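Local coordinates for minor fimbrium subunit Mfa5 (Porphyromonas gingivalis ATCC 33277, PDB 6TNJ), which serves as an accessory subunit of the minor fimbriae, adhesive pili that mediate biofilm formation and attachment to host cells and other oral bacteria, at residues H242-D247 against F269-A274. Numbering follows the deposited sequence.
Sequences HTIGYD and FTATPA
T243-Y246 of strand 240-246 pairs in parallel with F269-A271 through four backbone hydrogen bonds: F269 N to T243 O, G245 N to F269 O, A271 N to G245 O and, just past the strand's end, D247 N to A271 O (2.7 Å). I244, F269, Y246 and A271 send their side chains to one face of the sheet, where helix 276-290 packs on I244 and F269. There I244 CG2, anti to the backbone N, meets A271 CB at 3.8 Å. The F269 ring turns its edge to T243 O, with CD2 3.7 Å away and the oxygen near the ring plane. Past the end of strand 268-271, P273 meets the Y246 side chain obliquely: Y246 CE1 lies 4.0 Å from P273 CD, and Y246 OH 3.4 Å from P273 CA. The D247 carboxylate meets the proline only at CD, D247 CG 3.8 Å from P273 CD, the two side chains at about a right angle. The strands belong to a beta-alpha-beta unit at one border of the vWA-type sheet. Backbone bonds thus fix the register, while R28, its O bonded to Y246 OH and its NE in a salt bridge with D247 OD2, holds the polar ends of the two side chains on which P273 rests, near the calcium site of S20 and D118.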
loop_
_atom_site.group_PDB
_atom_site.type_symbol
_atom_site.label_atom_id
_atom_site.label_comp_id
_atom_site.label_asym_id
_atom_site.label_seq_id
_atom_site.Cartn_x
_atom_site.Cartn_y
_atom_site.Cartn_z
ATOM N N HIS A 242 -5.201 -8.261 -1.191
ATOM C CA HIS A 242 -4.615 -8.650 -2.462
ATOM C C HIS A 242 -3.713 -7.508 -2.886
ATOM O O HIS A 242 -4.166 -6.363 -2.918
ATOM C CB HIS A 242 -5.675 -8.869 -3.547
ATOM C CG HIS A 242 -6.865 -9.651 -3.101
ATOM N ND1 HIS A 242 -7.108 -10.940 -3.527
ATOM C CD2 HIS A 242 -7.917 -9.315 -2.317
ATOM C CE1 HIS A 242 -8.238 -11.365 -3.008
ATOM N NE2 HIS A 242 -8.744 -10.400 -2.259
ATOM N N THR A 243 -2.460 -7.797 -3.215
ATOM C CA THR A 243 -1.530 -6.738 -3.565
ATOM C C THR A 243 -0.976 -6.964 -4.961
ATOM O O THR A 243 -0.521 -8.059 -5.295
ATOM C CB THR A 243 -0.419 -6.628 -2.529
ATOM O OG1 THR A 243 -1.008 -6.337 -1.246
ATOM C CG2 THR A 243 0.534 -5.505 -2.890
ATOM N N ILE A 244 -0.982 -5.903 -5.756
ATOM C CA ILE A 244 -0.390 -5.903 -7.088
ATOM C C ILE A 244 0.889 -5.081 -7.013
ATOM O O ILE A 244 0.837 -3.861 -6.825
ATOM C CB ILE A 244 -1.348 -5.338 -8.144
ATOM C CG1 ILE A 244 -2.647 -6.119 -8.118
ATOM C CG2 ILE A 244 -0.655 -5.340 -9.521
ATOM C CD1 ILE A 244 -3.774 -5.506 -8.949
ATOM N N GLY A 245 2.030 -5.754 -7.132
ATOM C CA GLY A 245 3.305 -5.108 -7.354
ATOM C C GLY A 245 3.404 -4.705 -8.815
ATOM O O GLY A 245 3.606 -5.562 -9.683
ATOM N N TYR A 246 3.304 -3.417 -9.104
ATOM C CA TYR A 246 3.084 -2.928 -10.470
ATOM C C TYR A 246 4.361 -2.400 -11.117
ATOM O O TYR A 246 4.924 -1.396 -10.672
ATOM C CB TYR A 246 2.019 -1.841 -10.417
ATOM C CG TYR A 246 1.443 -1.372 -11.746
ATOM C CD1 TYR A 246 1.212 -2.266 -12.769
ATOM C CD2 TYR A 246 1.097 -0.037 -11.945
ATOM C CE1 TYR A 246 0.665 -1.864 -13.952
ATOM C CE2 TYR A 246 0.522 0.388 -13.139
ATOM C CZ TYR A 246 0.322 -0.551 -14.133
ATOM O OH TYR A 246 -0.228 -0.186 -15.324
ATOM N N ASP A 247 4.823 -3.095 -12.168
ATOM C CA ASP A 247 5.952 -2.678 -13.010
ATOM C C ASP A 247 7.209 -2.455 -12.183
ATOM O O ASP A 247 7.926 -1.474 -12.364
ATOM C CB ASP A 247 5.614 -1.413 -13.808
ATOM C CG ASP A 247 6.306 -1.348 -15.160
ATOM O OD1 ASP A 247 6.861 -2.376 -15.642
ATOM O OD2 ASP A 247 6.292 -0.246 -15.748
ATOM N N PHE A 269 0.577 -10.313 -6.690
ATOM C CA PHE A 269 0.657 -10.417 -8.137
ATOM C C PHE A 269 1.721 -9.464 -8.641
ATOM O O PHE A 269 1.730 -8.295 -8.255
ATOM C CB PHE A 269 -0.675 -10.059 -8.802
ATOM C CG PHE A 269 -1.827 -10.890 -8.324
ATOM C CD1 PHE A 269 -2.284 -11.953 -9.084
ATOM C CD2 PHE A 269 -2.441 -10.623 -7.111
ATOM C CE1 PHE A 269 -3.326 -12.731 -8.646
ATOM C CE2 PHE A 269 -3.473 -11.408 -6.655
ATOM C CZ PHE A 269 -3.924 -12.466 -7.432
ATOM N N THR A 270 2.591 -9.951 -9.526
ATOM C CA THR A 270 3.544 -9.096 -10.228
ATOM C C THR A 270 2.988 -8.803 -11.615
ATOM O O THR A 270 2.839 -9.716 -12.435
ATOM C CB THR A 270 4.922 -9.756 -10.329
ATOM O OG1 THR A 270 4.814 -11.021 -10.986
ATOM C CG2 THR A 270 5.501 -9.955 -8.958
ATOM N N ALA A 271 2.713 -7.532 -11.889
ATOM C CA ALA A 271 2.060 -7.158 -13.125
ATOM C C ALA A 271 2.794 -6.030 -13.816
ATOM O O ALA A 271 3.480 -5.219 -13.184
ATOM C CB ALA A 271 0.611 -6.725 -12.882
ATOM N N THR A 272 2.645 -6.005 -15.133
ATOM C CA THR A 272 3.044 -4.922 -16.009
ATOM C C THR A 272 1.792 -4.236 -16.513
ATOM O O THR A 272 0.686 -4.782 -16.403
ATOM C CB THR A 272 3.847 -5.441 -17.211
ATOM O OG1 THR A 272 3.012 -6.295 -17.979
ATOM C CG2 THR A 272 5.082 -6.223 -16.763
ATOM N N PRO A 273 1.916 -3.050 -17.093
ATOM C CA PRO A 273 0.740 -2.439 -17.740
ATOM C C PRO A 273 0.092 -3.361 -18.737
ATOM O O PRO A 273 -1.138 -3.442 -18.803
ATOM C CB PRO A 273 1.318 -1.193 -18.412
ATOM C CG PRO A 273 2.516 -0.852 -17.561
ATOM C CD PRO A 273 3.093 -2.161 -17.114
ATOM N N ALA A 274 0.913 -4.109 -19.481
ATOM C CA ALA A 274 0.399 -5.015 -20.500
ATOM C C ALA A 274 -0.439 -6.144 -19.920
ATOM O O ALA A 274 -1.388 -6.594 -20.572
ATOM C CB ALA A 274 1.556 -5.597 -21.317
#